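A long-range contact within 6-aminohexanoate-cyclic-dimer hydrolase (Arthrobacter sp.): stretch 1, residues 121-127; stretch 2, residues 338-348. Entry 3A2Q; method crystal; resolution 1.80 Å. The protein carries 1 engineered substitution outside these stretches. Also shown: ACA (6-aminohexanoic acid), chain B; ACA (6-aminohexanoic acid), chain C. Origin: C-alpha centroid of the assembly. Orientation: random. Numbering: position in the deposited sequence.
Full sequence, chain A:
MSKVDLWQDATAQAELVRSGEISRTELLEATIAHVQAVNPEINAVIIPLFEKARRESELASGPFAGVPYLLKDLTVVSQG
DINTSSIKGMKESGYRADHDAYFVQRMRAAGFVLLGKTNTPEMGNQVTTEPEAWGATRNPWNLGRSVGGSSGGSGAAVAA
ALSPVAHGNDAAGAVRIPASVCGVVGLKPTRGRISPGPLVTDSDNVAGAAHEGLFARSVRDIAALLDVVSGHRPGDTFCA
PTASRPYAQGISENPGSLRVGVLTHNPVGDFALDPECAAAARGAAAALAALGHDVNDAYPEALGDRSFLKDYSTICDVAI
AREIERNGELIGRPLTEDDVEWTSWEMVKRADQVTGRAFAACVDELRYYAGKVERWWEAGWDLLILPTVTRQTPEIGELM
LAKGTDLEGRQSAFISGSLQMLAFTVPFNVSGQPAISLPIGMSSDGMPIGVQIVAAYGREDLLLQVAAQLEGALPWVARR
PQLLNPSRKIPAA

Stretch 1, residues 121-127: PEMGNQV
Stretch 2, residues 338-348: DDVEWTSWEMV

Stretch 1 is an irregular loop against the start of the helix in stretch 2, which runs from Trp-342 (phi/psi near -60/-40) through Val-348 and beyond, with Glu-341 (-79/154; m, t, chi3 10°) as N-cap. Register runs in the same sense: Glu-122 CA to Glu-341 CA is 7.4 Å, Asn-125 CA to Ser-344 CA 7.7 Å.

Pro-121 (-71/162) makes no contact with stretch 2, but Pro-121 O accepts from Gly-124 N at 2.8 Å. Glu-122 (-51/119; t, t, chi3 68°) is the main anchor. Glu-122 OE1 accepts from Glu-341 N at 2.9 Å (169°) and Ser-344 OG (chi1 m) at 2.7 Å, so one carboxylate oxygen satisfies a backbone amide and a helix hydroxyl. Water 1 accepts from Glu-122 N at 2.9 Å and donates weakly to Glu-341 OE1 at 3.0 Å.

Met-123 (55/23; m, t, m) makes a loose apolar contact, CE to Val-340 (m) CG1 at 4.5 Å. Gly-124 (66/28) O accepts from chain B ACA N at 3.0 Å. Asn-125 (-86/23; t, chi2 -138°) ND2 donates to chain B ACA O at 2.7 Å; Asn-125 OD1 tightly approaches the methyl Met-347 (m, t, m) CE at 2.9 Å. Water 2 donates to Asn-125 OD1 and Ser-344 OG, both 2.8 Å. Gln-126 (-149/163; m, m, chi3 -29°) NE2 merely approaches Thr-343 (p) OG1, 3.9 Å, too far to hydrogen-bond.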

ATOM      1  N   PRO A 121       3.703  -7.534  -8.188  1.00 28.47           N
ATOM      2  CA  PRO A 121       4.362  -7.616  -9.494  1.00 27.54           C
ATOM      3  C   PRO A 121       5.842  -7.785  -9.142  1.00 30.13           C
ATOM      4  O   PRO A 121       6.239  -7.505  -8.008  1.00 29.28           O
ATOM      5  CB  PRO A 121       4.050  -6.263 -10.136  1.00 27.67           C
ATOM      6  CG  PRO A 121       3.811  -5.357  -8.951  1.00 23.63           C
ATOM      7  CD  PRO A 121       3.037  -6.233  -8.011  1.00 24.81           C
ATOM      8  N   GLU A 122       6.655  -8.248 -10.083  1.00 30.41           N
ATOM      9  CA  GLU A 122       8.072  -8.465  -9.802  1.00 29.85           C
ATOM     10  C   GLU A 122       8.793  -7.274  -9.166  1.00 26.51           C
ATOM     11  O   GLU A 122       8.889  -6.199  -9.761  1.00 27.96           O
ATOM     12  CB  GLU A 122       8.813  -8.868 -11.074  1.00 34.00           C
ATOM     13  CG  GLU A 122      10.282  -9.154 -10.822  1.00 36.18           C
ATOM     14  CD  GLU A 122      10.998  -9.659 -12.049  1.00 37.14           C
ATOM     15  OE1 GLU A 122      11.164  -8.876 -13.008  1.00 39.29           O
ATOM     16  OE2 GLU A 122      11.390 -10.844 -12.048  1.00 41.68           O
ATOM     17  N   MET A 123       9.319  -7.490  -7.964  1.00 27.83           N
ATOM     18  CA  MET A 123      10.037  -6.457  -7.223  1.00 27.60           C
ATOM     19  C   MET A 123       9.189  -5.197  -7.049  1.00 28.15           C
ATOM     20  O   MET A 123       9.720  -4.106  -6.823  1.00 29.00           O
ATOM     21  CB  MET A 123      11.363  -6.125  -7.928  1.00 28.23           C
ATOM     22  CG  MET A 123      12.328  -7.318  -8.004  1.00 27.48           C
ATOM     23  SD  MET A 123      13.957  -6.944  -8.689  1.00 33.61           S
ATOM     24  CE  MET A 123      13.628  -7.082 -10.475  1.00 30.08           C
ATOM     25  N   GLY A 124       7.871  -5.366  -7.142  1.00 27.83           N
ATOM     26  CA  GLY A 124       6.941  -4.254  -6.985  1.00 30.58           C
ATOM     27  C   GLY A 124       7.051  -3.204  -8.075  1.00 29.67           C
ATOM     28  O   GLY A 124       6.720  -2.040  -7.860  1.00 31.00           O
ATOM     29  N   ASN A 125       7.479  -3.623  -9.260  1.00 29.78           N
ATOM     30  CA  ASN A 125       7.682  -2.696 -10.360  1.00 31.21           C
ATOM     31  C   ASN A 125       6.482  -2.360 -11.253  1.00 29.47           C
ATOM     32  O   ASN A 125       6.668  -1.934 -12.390  1.00 31.96           O
ATOM     33  CB  ASN A 125       8.834  -3.195 -11.238  1.00 34.52           C
ATOM     34  CG  ASN A 125       9.507  -2.076 -12.005  1.00 45.33           C
ATOM     35  OD1 ASN A 125       9.832  -2.224 -13.184  1.00 52.98           O
ATOM     36  ND2 ASN A 125       9.727  -0.948 -11.337  1.00 48.42           N
ATOM     37  N   GLN A 126       5.263  -2.533 -10.753  1.00 27.35           N
ATOM     38  CA  GLN A 126       4.074  -2.211 -11.554  1.00 26.51           C
ATOM     39  C   GLN A 126       2.934  -1.755 -10.656  1.00 27.35           C
ATOM     40  O   GLN A 126       2.974  -1.976  -9.448  1.00 27.05           O
ATOM     41  CB  GLN A 126       3.593  -3.437 -12.346  1.00 29.05           C
ATOM     42  CG  GLN A 126       4.568  -4.020 -13.376  1.00 33.96           C
ATOM     43  CD  GLN A 126       4.898  -3.063 -14.511  1.00 38.80           C
ATOM     44  OE1 GLN A 126       4.090  -2.213 -14.881  1.00 36.31           O
ATOM     45  NE2 GLN A 126       6.089  -3.211 -15.083  1.00 38.27           N
ATOM     46  N   VAL A 127       1.923  -1.114 -11.246  1.00 29.02           N
ATOM     47  CA  VAL A 127       0.755  -0.685 -10.481  1.00 26.93           C
ATOM     48  C   VAL A 127      -0.436  -1.613 -10.736  1.00 29.33           C
ATOM     49  O   VAL A 127      -1.603  -1.239 -10.600  1.00 26.79           O
ATOM     50  CB  VAL A 127       0.361   0.789 -10.754  1.00 26.10           C
ATOM     51  CG1 VAL A 127       1.282   1.711  -9.968  1.00 29.19           C
ATOM     52  CG2 VAL A 127       0.426   1.100 -12.239  1.00 26.23           C
ATOM     53  N   ASP A 338      17.154 -13.943 -18.018  1.00 51.72           N
ATOM     54  CA  ASP A 338      16.212 -15.058 -18.048  1.00 51.76           C
ATOM     55  C   ASP A 338      15.568 -15.323 -16.692  1.00 50.51           C
ATOM     56  O   ASP A 338      14.649 -16.138 -16.579  1.00 51.13           O
ATOM     57  CB  ASP A 338      16.920 -16.329 -18.532  1.00 55.58           C
ATOM     58  CG  ASP A 338      17.542 -16.162 -19.909  1.00 62.85           C
ATOM     59  OD1 ASP A 338      16.810 -15.787 -20.852  1.00 64.10           O
ATOM     60  OD2 ASP A 338      18.762 -16.405 -20.047  1.00 63.75           O
ATOM     61  N   ASP A 339      16.046 -14.629 -15.664  1.00 47.40           N
ATOM     62  CA  ASP A 339      15.524 -14.805 -14.313  1.00 43.23           C
ATOM     63  C   ASP A 339      14.446 -13.787 -13.943  1.00 39.87           C
ATOM     64  O   ASP A 339      13.656 -14.015 -13.030  1.00 38.83           O
ATOM     65  CB  ASP A 339      16.667 -14.711 -13.301  1.00 45.21           C
ATOM     66  CG  ASP A 339      17.700 -15.803 -13.489  1.00 45.52           C
ATOM     67  OD1 ASP A 339      17.328 -16.988 -13.375  1.00 45.37           O
ATOM     68  OD2 ASP A 339      18.878 -15.476 -13.748  1.00 45.75           O
ATOM     69  N   VAL A 340      14.418 -12.668 -14.658  1.00 38.83           N
ATOM     70  CA  VAL A 340      13.454 -11.610 -14.383  1.00 39.46           C
ATOM     71  C   VAL A 340      12.619 -11.264 -15.614  1.00 41.57           C
ATOM     72  O   VAL A 340      12.826 -11.826 -16.691  1.00 40.93           O
ATOM     73  CB  VAL A 340      14.178 -10.335 -13.897  1.00 33.44           C
ATOM     74  CG1 VAL A 340      15.067 -10.667 -12.703  1.00 38.86           C
ATOM     75  CG2 VAL A 340      15.009  -9.746 -15.016  1.00 35.63           C
ATOM     76  N   GLU A 341      11.672 -10.343 -15.445  1.00 39.14           N
ATOM     77  CA  GLU A 341      10.817  -9.910 -16.543  1.00 39.32           C
ATOM     78  C   GLU A 341      11.601  -8.924 -17.405  1.00 40.19           C
ATOM     79  O   GLU A 341      12.519  -8.269 -16.915  1.00 40.78           O
ATOM     80  CB  GLU A 341       9.540  -9.265 -15.987  1.00 34.15           C
ATOM     81  CG  GLU A 341       8.654 -10.257 -15.235  1.00 35.26           C
ATOM     82  CD  GLU A 341       7.345  -9.653 -14.751  1.00 36.09           C
ATOM     83  OE1 GLU A 341       7.025  -8.516 -15.157  1.00 39.15           O
ATOM     84  OE2 GLU A 341       6.635 -10.324 -13.971  1.00 37.17           O
ATOM     85  N   TRP A 342      11.249  -8.816 -18.683  1.00 38.54           N
ATOM     86  CA  TRP A 342      11.981  -7.924 -19.576  1.00 38.59           C
ATOM     87  C   TRP A 342      12.008  -6.468 -19.122  1.00 35.99           C
ATOM     88  O   TRP A 342      13.000  -5.768 -19.321  1.00 34.13           O
ATOM     89  CB  TRP A 342      11.432  -8.006 -21.007  1.00 38.70           C
ATOM     90  CG  TRP A 342      10.080  -7.392 -21.196  1.00 38.39           C
ATOM     91  CD1 TRP A 342       8.867  -7.981 -20.971  1.00 38.07           C
ATOM     92  CD2 TRP A 342       9.803  -6.059 -21.643  1.00 40.92           C
ATOM     93  NE1 TRP A 342       7.853  -7.096 -21.253  1.00 39.26           N
ATOM     94  CE2 TRP A 342       8.399  -5.909 -21.665  1.00 37.04           C
ATOM     95  CE3 TRP A 342      10.606  -4.975 -22.027  1.00 37.91           C
ATOM     96  CZ2 TRP A 342       7.778  -4.716 -22.056  1.00 39.11           C
ATOM     97  CZ3 TRP A 342       9.988  -3.787 -22.415  1.00 42.21           C
ATOM     98  CH2 TRP A 342       8.587  -3.670 -22.426  1.00 39.25           C
ATOM     99  N   THR A 343      10.921  -6.005 -18.517  1.00 36.15           N
ATOM    100  CA  THR A 343      10.873  -4.623 -18.053  1.00 36.18           C
ATOM    101  C   THR A 343      11.955  -4.372 -17.006  1.00 34.67           C
ATOM    102  O   THR A 343      12.589  -3.321 -17.000  1.00 37.38           O
ATOM    103  CB  THR A 343       9.498  -4.280 -17.446  1.00 36.06           C
ATOM    104  OG1 THR A 343       9.131  -5.277 -16.488  1.00 35.87           O
ATOM    105  CG2 THR A 343       8.441  -4.207 -18.536  1.00 38.24           C
ATOM    106  N   SER A 344      12.171  -5.349 -16.135  1.00 35.10           N
ATOM    107  CA  SER A 344      13.175  -5.227 -15.086  1.00 36.89           C
ATOM    108  C   SER A 344      14.593  -5.242 -15.645  1.00 37.49           C
ATOM    109  O   SER A 344      15.420  -4.414 -15.276  1.00 34.75           O
ATOM    110  CB  SER A 344      13.020  -6.357 -14.068  1.00 36.60           C
ATOM    111  OG  SER A 344      11.752  -6.308 -13.443  1.00 38.64           O
ATOM    112  N   TRP A 345      14.870  -6.177 -16.548  1.00 37.80           N
ATOM    113  CA  TRP A 345      16.202  -6.270 -17.122  1.00 37.14           C
ATOM    114  C   TRP A 345      16.614  -4.987 -17.829  1.00 37.12           C
ATOM    115  O   TRP A 345      17.775  -4.587 -17.777  1.00 36.30           O
ATOM    116  CB  TRP A 345      16.291  -7.448 -18.095  1.00 39.99           C
ATOM    117  CG  TRP A 345      17.699  -7.735 -18.478  1.00 44.13           C
ATOM    118  CD1 TRP A 345      18.303  -7.453 -19.669  1.00 48.37           C
ATOM    119  CD2 TRP A 345      18.713  -8.291 -17.635  1.00 48.45           C
ATOM    120  NE1 TRP A 345      19.633  -7.796 -19.618  1.00 50.22           N
ATOM    121  CE2 TRP A 345      19.911  -8.312 -18.380  1.00 51.08           C
ATOM    122  CE3 TRP A 345      18.724  -8.772 -16.317  1.00 47.30           C
ATOM    123  CZ2 TRP A 345      21.113  -8.795 -17.851  1.00 53.97           C
ATOM    124  CZ3 TRP A 345      19.920  -9.252 -15.791  1.00 51.83           C
ATOM    125  CH2 TRP A 345      21.098  -9.261 -16.558  1.00 53.53           C
ATOM    126  N   GLU A 346      15.661  -4.330 -18.481  1.00 38.44           N
ATOM    127  CA  GLU A 346      15.963  -3.098 -19.193  1.00 40.67           C
ATOM    128  C   GLU A 346      16.529  -2.029 -18.259  1.00 43.28           C
ATOM    129  O   GLU A 346      17.342  -1.196 -18.671  1.00 41.80           O
ATOM    130  CB  GLU A 346      14.708  -2.576 -19.888  1.00 45.09           C
ATOM    131  CG  GLU A 346      14.973  -1.469 -20.885  1.00 56.88           C
ATOM    132  CD  GLU A 346      13.772  -1.189 -21.761  1.00 64.27           C
ATOM    133  OE1 GLU A 346      13.276  -2.141 -22.398  1.00 64.52           O
ATOM    134  OE2 GLU A 346      13.324  -0.023 -21.815  1.00 70.38           O
ATOM    135  N   MET A 347      16.103  -2.060 -16.998  1.00 43.64           N
ATOM    136  CA  MET A 347      16.569  -1.090 -16.010  1.00 44.52           C
ATOM    137  C   MET A 347      18.026  -1.335 -15.616  1.00 44.32           C
ATOM    138  O   MET A 347      18.711  -0.425 -15.145  1.00 47.08           O
ATOM    139  CB  MET A 347      15.672  -1.133 -14.767  1.00 44.07           C
ATOM    140  CG  MET A 347      14.228  -0.752 -15.048  1.00 45.42           C
ATOM    141  SD  MET A 347      13.185  -0.821 -13.584  1.00 51.08           S
ATOM    142  CE  MET A 347      12.712  -2.506 -13.581  1.00 54.70           C
ATOM    143  N   VAL A 348      18.493  -2.564 -15.805  1.00 43.71           N
ATOM    144  CA  VAL A 348      19.874  -2.913 -15.485  1.00 42.45           C
ATOM    145  C   VAL A 348      20.794  -2.108 -16.393  1.00 43.42           C
ATOM    146  O   VAL A 348      21.779  -1.527 -15.944  1.00 42.50           O
ATOM    147  CB  VAL A 348      20.143  -4.420 -15.709  1.00 40.44           C
ATOM    148  CG1 VAL A 348      21.602  -4.744 -15.410  1.00 44.81           C
ATOM    149  CG2 VAL A 348      19.234  -5.248 -14.825  1.00 37.40           C
TER
HETATM  150  C   ACA B 601      10.008   0.702  -8.126  1.00 50.99           C
HETATM  151  O   ACA B 601       9.842  -0.341  -8.760  1.00 60.10           O
HETATM  152  C2  ACA B 601      10.756   0.684  -6.809  1.00 49.76           C
HETATM  153  C3  ACA B 601      10.317  -0.462  -5.913  1.00 43.59           C
HETATM  154  C4  ACA B 601       9.164  -0.030  -5.021  1.00 49.27           C
HETATM  155  C5  ACA B 601       8.071  -1.081  -4.949  1.00 50.14           C
HETATM  156  C6  ACA B 601       6.750  -0.470  -4.496  1.00 51.04           C
HETATM  157  N   ACA B 601       5.765  -0.418  -5.575  1.00 42.07           N
HETATM  158  C   ACA C 602       5.114   0.682  -5.937  1.00 38.12           C
HETATM  159  O   ACA C 602       5.017   1.670  -5.203  1.00 31.11           O
HETATM  160  C2  ACA C 602       4.474   0.666  -7.318  1.00 36.13           C
HETATM  161  C3  ACA C 602       5.039   1.732  -8.252  1.00 39.61           C
HETATM  162  C4  ACA C 602       6.327   1.283  -8.946  1.00 41.85           C
HETATM  163  C5  ACA C 602       7.238   2.476  -9.237  1.00 47.58           C
HETATM  164  C6  ACA C 602       8.639   2.056  -9.671  1.00 49.59           C
HETATM  165  N   ACA C 602       9.553   1.881  -8.542  1.00 53.42           N
HETATM  166  O   HOH W   1       5.407  -7.901 -12.730  1.00 30.52           O
HETATM  167  O   HOH W   2       9.481  -4.860 -14.016  1.00 41.69           O